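Local coordinates for protein lactate dehydrogenase, adjacent gene encodes predicted malate dehydrogenase (Cryptosporidium parvum, PDB 4ND2) that probably catalyses the NAD-dependent interconversion of (S)-lactate and pyruvate, and here holds pyruvate together with an acetylpyridine analogue of the cofactor, at residues A8-G13 and D74-T79; V32-A37 and I62-Y67; S152-F157 and V169-I174. All coordinates share one frame; numbering follows the deposited sequence.

In the fold
Interactions 1 and 2 belong to the same parallel Rossmann sheet, where strands 6-10 and 30-34 are neighbours, and their centres lie 9 Å apart. They meet where Gly11 and Ser12 face Phe34 and Asp35, and both touch the dinucleotide: interaction 1 mainly along the pyrophosphate and adjoining sugar, interaction 2 at the adenosine end. Interaction 3 stands in the C-terminal domain, across the chain's centre, about 26 Å from interaction 1 and 34 Å from interaction 2, centre to centre. Pyruvate is held from both domains, by Arg90 and Asn122 of the NAD-binding one and by Arg153 (interaction 3) and His177; the side chain of Thr79 is about 11 Å from it.

Interaction 1 of 3, residues A8-G13 and D74-T79; sequences AVIGSG and DVVIIT. With A3D (3-acetylpyridine adenine dinucleotide), chain C.
Ile10 and Thr79 meet where strands 6-10 and 75-78, central in the parallel sheet, run out into cofactor-binding loops. Ala8 N donates to Val75 O, Ala8 O accepts from Ile77 N, and Ile10 N bonds to Ile77 O. Thr79 N then closes the ladder on Ile10 O at 2.8 Å. Beta-branched residues suit these extended strands: Ile10 CG1 lies 3.7 Å from Val76 CG1, on the face covered by helix 94-111, while Val9 and Ile77 turn to the other face, against Ile19 of helix 14-26.

Thr79 is the polar end of the contact. Its CB sits 3.8 Å from Ile10 O. Of the two branches, CG2 faces Val9 CG1 at 4.3 Å, an apolar touch. OG1 falls between the backbone N and the carbonyl carbon (chi1 80°) and gives its proton to Gly11 O at 2.7 Å, from above the carbonyl plane, 46° out of it. Glycine suits both places in the turn: Gly11, at a positive phi, lies close against this hydroxyl, and Gly13 close against O5B of the dinucleotide, as in the GxGxxG loop of Rossmann dehydrogenases.

A water donates to Thr79 OG1 at 2.8 Å and to the phosphate oxygen O2N of A3D at 2.7 Å. As donor to the loop and acceptor from the water, the threonine hydroxyl couples the glycine turn to the cofactor's pyrophosphate.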
loop_
_atom_site.group_PDB
_atom_site.type_symbol
_atom_site.label_atom_id
_atom_site.label_comp_id
_atom_site.label_asym_id
_atom_site.label_seq_id
_atom_site.Cartn_x
_atom_site.Cartn_y
_atom_site.Cartn_z
ATOM N N ALA A 8 13.942 9.787 14.332
ATOM C CA ALA A 8 14.826 10.942 14.202
ATOM C C ALA A 8 15.855 10.668 13.113
ATOM O O ALA A 8 16.538 9.642 13.140
ATOM C CB ALA A 8 15.518 11.241 15.524
ATOM N N VAL A 9 15.943 11.581 12.149
ATOM C CA VAL A 9 16.919 11.498 11.075
ATOM C C VAL A 9 17.987 12.566 11.312
ATOM O O VAL A 9 17.721 13.765 11.169
ATOM C CB VAL A 9 16.249 11.701 9.700
ATOM C CG1 VAL A 9 17.278 11.625 8.582
ATOM C CG2 VAL A 9 15.148 10.669 9.492
ATOM N N ILE A 10 19.187 12.122 11.686
ATOM C CA ILE A 10 20.285 13.028 12.031
ATOM C C ILE A 10 21.111 13.292 10.780
ATOM O O ILE A 10 21.888 12.440 10.343
ATOM C CB ILE A 10 21.185 12.451 13.148
ATOM C CG1 ILE A 10 20.343 11.914 14.314
ATOM C CG2 ILE A 10 22.174 13.503 13.635
ATOM C CD1 ILE A 10 19.344 12.900 14.889
ATOM N N GLY A 11 20.930 14.478 10.207
ATOM C CA GLY A 11 21.532 14.831 8.928
ATOM C C GLY A 11 20.450 14.832 7.871
ATOM O O GLY A 11 19.871 13.786 7.570
ATOM N N SER A 12 20.174 16.007 7.311
ATOM C CA SER A 12 19.054 16.193 6.392
ATOM C C SER A 12 19.529 16.509 4.979
ATOM O O SER A 12 18.954 17.354 4.288
ATOM C CB SER A 12 18.140 17.300 6.916
ATOM O OG SER A 12 17.735 17.006 8.244
ATOM N N GLY A 13 20.578 15.815 4.548
ATOM C CA GLY A 13 21.076 15.939 3.187
ATOM C C GLY A 13 20.330 15.017 2.241
ATOM O O GLY A 13 19.137 14.766 2.415
ATOM N N ASP A 74 11.935 6.530 18.756
ATOM C CA ASP A 74 12.007 5.068 18.771
ATOM C C ASP A 74 13.190 4.592 17.946
ATOM O O ASP A 74 13.869 3.634 18.316
ATOM C CB ASP A 74 10.721 4.462 18.212
ATOM C CG ASP A 74 9.507 4.839 19.023
ATOM O OD1 ASP A 74 9.429 4.431 20.200
ATOM O OD2 ASP A 74 8.635 5.549 18.483
ATOM N N VAL A 75 13.419 5.261 16.818
ATOM C CA VAL A 75 14.531 4.947 15.936
ATOM C C VAL A 75 15.312 6.221 15.631
ATOM O O VAL A 75 14.723 7.285 15.430
ATOM C CB VAL A 75 14.040 4.314 14.614
ATOM C CG1 VAL A 75 15.209 4.005 13.684
ATOM C CG2 VAL A 75 13.235 3.053 14.897
ATOM N N VAL A 76 16.635 6.105 15.618
ATOM C CA VAL A 76 17.511 7.190 15.199
ATOM C C VAL A 76 18.327 6.700 14.012
ATOM O O VAL A 76 19.025 5.692 14.114
ATOM C CB VAL A 76 18.460 7.634 16.329
ATOM C CG1 VAL A 76 19.441 8.688 15.825
ATOM C CG2 VAL A 76 17.666 8.167 17.514
ATOM N N ILE A 77 18.223 7.403 12.886
ATOM C CA ILE A 77 18.988 7.067 11.691
ATOM C C ILE A 77 20.029 8.162 11.455
ATOM O O ILE A 77 19.680 9.332 11.278
ATOM C CB ILE A 77 18.081 6.902 10.453
ATOM C CG1 ILE A 77 16.950 5.910 10.753
ATOM C CG2 ILE A 77 18.896 6.424 9.260
ATOM C CD1 ILE A 77 15.904 5.808 9.666
ATOM N N ILE A 78 21.304 7.776 11.467
ATOM C CA ILE A 78 22.414 8.729 11.382
ATOM C C ILE A 78 22.965 8.805 9.962
ATOM O O ILE A 78 23.565 7.850 9.464
ATOM C CB ILE A 78 23.554 8.362 12.359
ATOM C CG1 ILE A 78 23.001 8.175 13.774
ATOM C CG2 ILE A 78 24.638 9.437 12.347
ATOM C CD1 ILE A 78 24.032 7.756 14.802
ATOM N N THR A 79 22.758 9.953 9.320
ATOM C CA THR A 79 23.256 10.201 7.970
ATOM C C THR A 79 24.310 11.313 7.935
ATOM O O THR A 79 24.884 11.578 6.881
ATOM C CB THR A 79 22.110 10.598 7.016
ATOM O OG1 THR A 79 21.775 11.980 7.198
ATOM C CG2 THR A 79 20.877 9.744 7.259
HETATM P PA A3D C . 24.973 14.920 2.234
HETATM O O1A A3D C . 23.920 15.141 1.182
HETATM O O2A A3D C . 26.258 15.704 2.169
HETATM O O5B A3D C . 24.312 15.168 3.671
HETATM C C5B A3D C . 25.077 15.218 4.869
HETATM C C4B A3D C . 24.331 16.109 5.850
HETATM O O4B A3D C . 24.910 15.997 7.151
HETATM C C3B A3D C . 24.387 17.585 5.459
HETATM O O3B A3D C . 23.071 18.119 5.278
HETATM C C2B A3D C . 25.107 18.259 6.613
HETATM O O2B A3D C . 24.619 19.568 6.918
HETATM C C1B A3D C . 24.863 17.288 7.752
HETATM N N9A A3D C . 25.837 17.418 8.856
HETATM C C8A A3D C . 27.151 17.704 8.778
HETATM N N7A A3D C . 27.697 17.738 10.019
HETATM C C5A A3D C . 26.722 17.475 10.904
HETATM C C6A A3D C . 26.610 17.355 12.370
HETATM N N6A A3D C . 27.691 17.533 13.170
HETATM N N1A A3D C . 25.392 17.059 12.883
HETATM C C2A A3D C . 24.302 16.877 12.111
HETATM N N3A A3D C . 24.338 16.974 10.770
HETATM C C4A A3D C . 25.496 17.263 10.128
HETATM O O3 A3D C . 25.394 13.363 2.315
HETATM P PN A3D C . 24.435 12.119 1.927
HETATM O O1N A3D C . 24.456 11.949 0.434
HETATM O O2N A3D C . 23.117 12.244 2.640
HETATM O O5D A3D C . 25.240 10.904 2.603
HETATM C C5D A3D C . 25.348 10.851 4.022
HETATM C C4D A3D C . 26.334 9.779 4.472
HETATM O O4D A3D C . 25.840 8.481 4.120
HETATM C C3D A3D C . 27.712 9.906 3.828
HETATM O O3D A3D C . 28.725 9.694 4.811
HETATM C C2D A3D C . 27.757 8.789 2.811
HETATM O O2D A3D C . 29.073 8.289 2.559
HETATM C C1D A3D C . 26.892 7.745 3.494
HETATM N N1N A3D C . 26.361 6.728 2.589
HETATM C C2N A3D C . 26.466 5.442 2.956
HETATM C C3N A3D C . 25.983 4.428 2.142
HETATM C C7N A3D C . 26.098 2.991 2.552
HETATM O O7N A3D C . 25.721 2.141 1.772
HETATM C C8N A3D C . 26.650 2.624 3.896
HETATM C C4N A3D C . 25.380 4.759 0.936
HETATM C C5N A3D C . 25.279 6.095 0.578
HETATM C C6N A3D C . 25.783 7.069 1.429
HETATM O O HOH W 1 21.580 13.202 4.637
#

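Interaction 2 of 3, residues V32-A37 and I62-Y67; sequences VLFDIA and IGTNDY. With A3D (3-acetylpyridine adenine dinucleotide), chain C.
Phe34 and Tyr67 stack face to face at the C-terminal end of a parallel strand pair, with ring centroids 4.1 Å apart and planes at 22°. Phe34 CG is anti to the backbone N (chi1 179°), which sets the ring over one face of Tyr67 and brings its edge to the adenine, CE2 lying 3.8 Å from A3D C2A. An aromatic ring can serve both neighbours at once.

Three backbone bonds join the strands. Leu33 N donates to Ile62 O, Leu33 O accepts from Thr64 N, and Asp35 N donates to Thr64 O at 3.0 Å. Thr64 OG1 takes Asp66 N in an ST turn and also bonds to Asp69, while its methyl CG2 crowds Val32 CG1 at 3.5 Å. Both carboxylate oxygens of Asp35 are used: OD1 accepts from A3D O2B at 2.6 Å and from Ala37 N, an Asx turn, and OD2 accepts from A3D O3B at 2.8 Å and from Ser12 N. An aspartate fits, since it accepts both ribose hydroxyls.

Strand 61-64 is an edge strand of the sheet within this chain. Strand 6-10 flanks strand 30-34 on its other side, helix 40-55 makes the beta-alpha-beta crossover, and helix 94-111 packs on Tyr67.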
loop_
_atom_site.group_PDB
_atom_site.type_symbol
_atom_site.label_atom_id
_atom_site.label_comp_id
_atom_site.label_asym_id
_atom_site.label_seq_id
_atom_site.Cartn_x
_atom_site.Cartn_y
_atom_site.Cartn_z
ATOM N N VAL A 32 11.512 13.540 12.658
ATOM C CA VAL A 32 12.249 14.746 13.020
ATOM C C VAL A 32 13.521 14.792 12.182
ATOM O O VAL A 32 14.415 13.962 12.358
ATOM C CB VAL A 32 12.612 14.772 14.519
ATOM C CG1 VAL A 32 13.445 16.006 14.852
ATOM C CG2 VAL A 32 11.349 14.734 15.364
ATOM N N LEU A 33 13.583 15.747 11.257
ATOM C CA LEU A 33 14.781 15.983 10.458
ATOM C C LEU A 33 15.708 16.937 11.210
ATOM O O LEU A 33 15.384 18.113 11.385
ATOM C CB LEU A 33 14.420 16.578 9.091
ATOM C CG LEU A 33 14.027 15.596 7.987
ATOM C CD1 LEU A 33 13.289 16.315 6.867
ATOM C CD2 LEU A 33 15.250 14.870 7.441
ATOM N N PHE A 34 16.851 16.421 11.655
ATOM C CA PHE A 34 17.844 17.217 12.374
ATOM C C PHE A 34 19.004 17.575 11.451
ATOM O O PHE A 34 19.475 16.741 10.679
ATOM C CB PHE A 34 18.368 16.447 13.594
ATOM C CG PHE A 34 19.426 17.186 14.374
ATOM C CD1 PHE A 34 19.090 17.915 15.508
ATOM C CD2 PHE A 34 20.761 17.154 13.975
ATOM C CE1 PHE A 34 20.061 18.598 16.226
ATOM C CE2 PHE A 34 21.734 17.835 14.690
ATOM C CZ PHE A 34 21.384 18.558 15.817
ATOM N N ASP A 35 19.466 18.820 11.538
ATOM C CA ASP A 35 20.696 19.228 10.865
ATOM C C ASP A 35 21.279 20.466 11.537
ATOM O O ASP A 35 20.549 21.250 12.147
ATOM C CB ASP A 35 20.440 19.504 9.380
ATOM C CG ASP A 35 21.664 19.244 8.515
ATOM O OD1 ASP A 35 22.683 19.956 8.672
ATOM O OD2 ASP A 35 21.601 18.327 7.664
ATOM N N ILE A 36 22.595 20.626 11.433
ATOM C CA ILE A 36 23.272 21.821 11.947
ATOM C C ILE A 36 23.213 22.977 10.948
ATOM O O ILE A 36 23.388 24.129 11.330
ATOM C CB ILE A 36 24.744 21.547 12.333
ATOM C CG1 ILE A 36 25.569 21.093 11.122
ATOM C CG2 ILE A 36 24.811 20.515 13.449
ATOM C CD1 ILE A 36 27.062 21.108 11.366
ATOM N N ALA A 37 22.979 22.664 9.673
ATOM C CA ALA A 37 22.864 23.682 8.634
ATOM C C ALA A 37 21.525 24.407 8.748
ATOM O O ALA A 37 20.476 23.769 8.846
ATOM C CB ALA A 37 23.005 23.053 7.256
ATOM N N ILE A 62 8.919 17.405 10.871
ATOM C CA ILE A 62 9.457 18.711 11.276
ATOM C C ILE A 62 10.974 18.771 11.113
ATOM O O ILE A 62 11.656 17.743 11.156
ATOM C CB ILE A 62 9.080 19.069 12.732
ATOM C CG1 ILE A 62 9.693 18.078 13.731
ATOM C CG2 ILE A 62 7.568 19.110 12.887
ATOM C CD1 ILE A 62 9.524 18.485 15.179
ATOM N N GLY A 63 11.484 19.986 10.923
ATOM C CA GLY A 63 12.915 20.239 10.794
ATOM C C GLY A 63 13.421 20.986 12.012
ATOM O O GLY A 63 12.723 21.846 12.549
ATOM N N THR A 64 14.634 20.661 12.454
ATOM C CA THR A 64 15.183 21.245 13.677
ATOM C C THR A 64 16.710 21.237 13.709
ATOM O O THR A 64 17.358 20.498 12.963
ATOM C CB THR A 64 14.662 20.500 14.924
ATOM O OG1 THR A 64 15.109 21.165 16.111
ATOM C CG2 THR A 64 15.145 19.055 14.948
ATOM N N ASN A 65 17.264 22.071 14.586
ATOM C CA ASN A 65 18.694 22.060 14.890
ATOM C C ASN A 65 18.941 21.810 16.376
ATOM O O ASN A 65 20.026 22.079 16.884
ATOM C CB ASN A 65 19.348 23.378 14.452
ATOM C CG ASN A 65 18.849 24.583 15.238
ATOM O OD1 ASN A 65 17.933 24.482 16.052
ATOM N ND2 ASN A 65 19.455 25.734 14.988
ATOM N N ASP A 66 17.927 21.280 17.058
ATOM C CA ASP A 66 17.939 21.134 18.510
ATOM C C ASP A 66 17.745 19.666 18.891
ATOM O O ASP A 66 16.701 19.077 18.599
ATOM C CB ASP A 66 16.818 21.994 19.104
ATOM C CG ASP A 66 16.856 22.062 20.617
ATOM O OD1 ASP A 66 16.082 22.864 21.180
ATOM O OD2 ASP A 66 17.639 21.324 21.250
ATOM N N TYR A 67 18.742 19.085 19.556
ATOM C CA TYR A 67 18.677 17.672 19.954
ATOM C C TYR A 67 17.541 17.362 20.929
ATOM O O TYR A 67 17.108 16.216 21.024
ATOM C CB TYR A 67 20.015 17.193 20.536
ATOM C CG TYR A 67 20.978 16.674 19.491
ATOM C CD1 TYR A 67 22.192 17.310 19.248
ATOM C CD2 TYR A 67 20.666 15.544 18.736
ATOM C CE1 TYR A 67 23.070 16.832 18.288
ATOM C CE2 TYR A 67 21.536 15.060 17.773
ATOM C CZ TYR A 67 22.735 15.706 17.553
ATOM O OH TYR A 67 23.596 15.221 16.595
HETATM P PA A3D C . 24.973 14.920 2.234
HETATM O O1A A3D C . 23.920 15.141 1.182
HETATM O O2A A3D C . 26.258 15.704 2.169
HETATM O O5B A3D C . 24.312 15.168 3.671
HETATM C C5B A3D C . 25.077 15.218 4.869
HETATM C C4B A3D C . 24.331 16.109 5.850
HETATM O O4B A3D C . 24.910 15.997 7.151
HETATM C C3B A3D C . 24.387 17.585 5.459
HETATM O O3B A3D C . 23.071 18.119 5.278
HETATM C C2B A3D C . 25.107 18.259 6.613
HETATM O O2B A3D C . 24.619 19.568 6.918
HETATM C C1B A3D C . 24.863 17.288 7.752
HETATM N N9A A3D C . 25.837 17.418 8.856
HETATM C C8A A3D C . 27.151 17.704 8.778
HETATM N N7A A3D C . 27.697 17.738 10.019
HETATM C C5A A3D C . 26.722 17.475 10.904
HETATM C C6A A3D C . 26.610 17.355 12.370
HETATM N N6A A3D C . 27.691 17.533 13.170
HETATM N N1A A3D C . 25.392 17.059 12.883
HETATM C C2A A3D C . 24.302 16.877 12.111
HETATM N N3A A3D C . 24.338 16.974 10.770
HETATM C C4A A3D C . 25.496 17.263 10.128
HETATM O O3 A3D C . 25.394 13.363 2.315
HETATM P PN A3D C . 24.435 12.119 1.927
HETATM O O1N A3D C . 24.456 11.949 0.434
HETATM O O2N A3D C . 23.117 12.244 2.640
HETATM O O5D A3D C . 25.240 10.904 2.603
HETATM C C5D A3D C . 25.348 10.851 4.022
HETATM C C4D A3D C . 26.334 9.779 4.472
HETATM O O4D A3D C . 25.840 8.481 4.120
HETATM C C3D A3D C . 27.712 9.906 3.828
HETATM O O3D A3D C . 28.725 9.694 4.811
HETATM C C2D A3D C . 27.757 8.789 2.811
HETATM O O2D A3D C . 29.073 8.289 2.559
HETATM C C1D A3D C . 26.892 7.745 3.494
HETATM N N1N A3D C . 26.361 6.728 2.589
HETATM C C2N A3D C . 26.466 5.442 2.956
HETATM C C3N A3D C . 25.983 4.428 2.142
HETATM C C7N A3D C . 26.098 2.991 2.552
HETATM O O7N A3D C . 25.721 2.141 1.772
HETATM C C8N A3D C . 26.650 2.624 3.896
HETATM C C4N A3D C . 25.380 4.759 0.936
HETATM C C5N A3D C . 25.279 6.095 0.578
HETATM C C6N A3D C . 25.783 7.069 1.429
#

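Interaction 3 of 3, residues S152-F157 and V169-I174; sequences SRFRTF and VSANVI. With PYR (pyruvic acid), chain D.
Next to the pyruvate pocket, Phe154 and Arg155 of helix 147-162 press on strand 169-174, while Arg153 between Ser152 and Phe154 turns the other way to the substrate. Arg153 is extended from CG to NE, and its guanidinium takes the pyruvate carboxylate with two bonds: NH1 donates to PYR OXT at 2.9 Å and NH2 to PYR O at 2.8 Å. The forked cation matches the two carboxylate oxygens, and the paired bonds, with PYR O near the guanidinium plane at its edge, restrict how the carboxylate can turn; Arg90, Asn122 and His177 bind the same molecule.

Phe154 reaches the strand with CD2, which lies 3.6 Å from Ala171 CB, and its CB meets Val173 CG2 at 3.8 Å. The short side chain of Ala171 lets the ring and Arg155 CG approach one methyl together, CG touching Ala171 CB at 3.7 Å. Pro183, Val188 and Thr216 also touch the ring.

In this alpha/beta C-terminal domain the helix packs against strand 169-174, whose neighbours in the antiparallel sheet are strands 182-183 and 189-190, so the contact ties helix to sheet.

Arg155 makes the polar link between the two segments; Ser151 OG, earlier in the helix, accepts from Val173 N. The Arg155 chain bends at chi3 (77°), bringing NE to Val169 O at 2.7 Å. The N-H...O angle is 138°. The donor lies nearly along the C=O axis, and the oxygen sits 25° out of the guanidinium plane. NH2 adds a weak bond to Val169 O at 3.2 Å. Val169 CG1 packs beside the aliphatic base of the arginine.

Within the helix, Thr156 N and OG1 reach Ser152 O from opposite faces of its plane, satisfying the buried hydroxyl. Val53 of a third subunit packs on Arg155, and Asn172 ND2 donates to Gly191 O of a fourth.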
loop_
_atom_site.group_PDB
_atom_site.type_symbol
_atom_site.label_atom_id
_atom_site.label_comp_id
_atom_site.label_asym_id
_atom_site.label_seq_id
_atom_site.Cartn_x
_atom_site.Cartn_y
_atom_site.Cartn_z
ATOM N N SER A 152 20.723 -6.049 -2.077
ATOM C CA SER A 152 19.724 -5.617 -3.063
ATOM C C SER A 152 20.345 -5.442 -4.447
ATOM O O SER A 152 19.750 -5.830 -5.456
ATOM C CB SER A 152 19.037 -4.317 -2.627
ATOM O OG SER A 152 18.244 -4.526 -1.471
ATOM N N ARG A 153 21.540 -4.860 -4.490
ATOM C CA ARG A 153 22.290 -4.744 -5.737
ATOM C C ARG A 153 22.631 -6.133 -6.286
ATOM O O ARG A 153 22.429 -6.401 -7.465
ATOM C CB ARG A 153 23.564 -3.926 -5.522
ATOM C CG ARG A 153 23.300 -2.443 -5.301
ATOM C CD ARG A 153 24.472 -1.748 -4.633
ATOM N NE ARG A 153 24.304 -0.294 -4.622
ATOM C CZ ARG A 153 25.137 0.557 -4.027
ATOM N NH1 ARG A 153 26.213 0.115 -3.377
ATOM N NH2 ARG A 153 24.890 1.862 -4.078
ATOM N N PHE A 154 23.134 -7.000 -5.411
ATOM C CA PHE A 154 23.509 -8.374 -5.763
ATOM C C PHE A 154 22.297 -9.123 -6.334
ATOM O O PHE A 154 22.369 -9.684 -7.428
ATOM C CB PHE A 154 24.077 -9.070 -4.511
ATOM C CG PHE A 154 24.746 -10.405 -4.761
ATOM C CD1 PHE A 154 25.418 -10.686 -5.947
ATOM C CD2 PHE A 154 24.748 -11.368 -3.760
ATOM C CE1 PHE A 154 26.038 -11.912 -6.137
ATOM C CE2 PHE A 154 25.371 -12.594 -3.943
ATOM C CZ PHE A 154 26.016 -12.865 -5.136
ATOM N N ARG A 155 21.178 -9.086 -5.609
ATOM C CA ARG A 155 19.924 -9.711 -6.060
ATOM C C ARG A 155 19.431 -9.143 -7.389
ATOM O O ARG A 155 18.982 -9.883 -8.265
ATOM C CB ARG A 155 18.819 -9.514 -5.021
ATOM C CG ARG A 155 19.028 -10.251 -3.713
ATOM C CD ARG A 155 18.031 -9.776 -2.666
ATOM N NE ARG A 155 16.702 -10.340 -2.886
ATOM C CZ ARG A 155 15.616 -10.024 -2.183
ATOM N NH1 ARG A 155 15.673 -9.125 -1.209
ATOM N NH2 ARG A 155 14.461 -10.612 -2.462
ATOM N N THR A 156 19.505 -7.821 -7.518
ATOM C CA THR A 156 19.045 -7.122 -8.715
ATOM C C THR A 156 19.831 -7.543 -9.955
ATOM O O THR A 156 19.245 -7.786 -11.006
ATOM C CB THR A 156 19.132 -5.593 -8.520
ATOM O OG1 THR A 156 18.234 -5.206 -7.472
ATOM C CG2 THR A 156 18.763 -4.838 -9.790
ATOM N N PHE A 157 21.150 -7.639 -9.819
ATOM C CA PHE A 157 22.014 -8.013 -10.937
ATOM C C PHE A 157 21.779 -9.459 -11.373
ATOM O O PHE A 157 21.769 -9.750 -12.565
ATOM C CB PHE A 157 23.490 -7.789 -10.592
ATOM C CG PHE A 157 23.837 -6.357 -10.257
ATOM C CD1 PHE A 157 23.144 -5.289 -10.827
ATOM C CD2 PHE A 157 24.878 -6.076 -9.386
ATOM C CE1 PHE A 157 23.476 -3.980 -10.517
ATOM C CE2 PHE A 157 25.217 -4.767 -9.080
ATOM C CZ PHE A 157 24.514 -3.720 -9.643
ATOM N N VAL A 169 14.730 -13.666 -5.979
ATOM C CA VAL A 169 16.132 -14.044 -5.844
ATOM C C VAL A 169 16.535 -13.902 -4.383
ATOM O O VAL A 169 16.342 -12.842 -3.780
ATOM C CB VAL A 169 17.055 -13.155 -6.702
ATOM C CG1 VAL A 169 18.518 -13.525 -6.478
ATOM C CG2 VAL A 169 16.686 -13.272 -8.173
ATOM N N SER A 170 17.082 -14.976 -3.819
ATOM C CA SER A 170 17.676 -14.947 -2.488
ATOM C C SER A 170 19.186 -14.834 -2.657
ATOM O O SER A 170 19.799 -15.663 -3.332
ATOM C CB SER A 170 17.331 -16.223 -1.715
ATOM O OG SER A 170 17.931 -16.226 -0.427
ATOM N N ALA A 171 19.777 -13.798 -2.066
ATOM C CA ALA A 171 21.218 -13.570 -2.170
ATOM C C ALA A 171 21.705 -12.640 -1.059
ATOM O O ALA A 171 21.064 -11.633 -0.762
ATOM C CB ALA A 171 21.566 -12.993 -3.532
ATOM N N ASN A 172 22.837 -12.991 -0.453
ATOM C CA ASN A 172 23.392 -12.231 0.656
ATOM C C ASN A 172 24.788 -11.716 0.350
ATOM O O ASN A 172 25.588 -12.404 -0.291
ATOM C CB ASN A 172 23.437 -13.096 1.916
ATOM C CG ASN A 172 22.075 -13.251 2.562
ATOM O OD1 ASN A 172 21.477 -12.270 3.009
ATOM N ND2 ASN A 172 21.575 -14.480 2.613
ATOM N N VAL A 173 25.055 -10.493 0.800
ATOM C CA VAL A 173 26.402 -9.949 0.849
ATOM C C VAL A 173 26.753 -9.806 2.324
ATOM O O VAL A 173 25.945 -9.308 3.113
ATOM C CB VAL A 173 26.502 -8.576 0.152
ATOM C CG1 VAL A 173 27.901 -7.991 0.316
ATOM C CG2 VAL A 173 26.140 -8.696 -1.320
ATOM N N ILE A 174 27.948 -10.260 2.691
ATOM C CA ILE A 174 28.413 -10.204 4.074
ATOM C C ILE A 174 29.809 -9.596 4.155
ATOM O O ILE A 174 30.462 -9.375 3.133
ATOM C CB ILE A 174 28.406 -11.604 4.730
ATOM C CG1 ILE A 174 29.285 -12.587 3.945
ATOM C CG2 ILE A 174 26.980 -12.128 4.824
ATOM C CD1 ILE A 174 29.455 -13.927 4.626
HETATM C C PYR D . 27.325 2.924 -1.462
HETATM O O PYR D . 26.604 3.377 -2.381
HETATM O OXT PYR D . 27.479 1.692 -1.312
HETATM C CA PYR D . 28.016 3.844 -0.555
HETATM O O3 PYR D . 28.522 3.415 0.471
HETATM C CB PYR D . 28.096 5.301 -0.901
#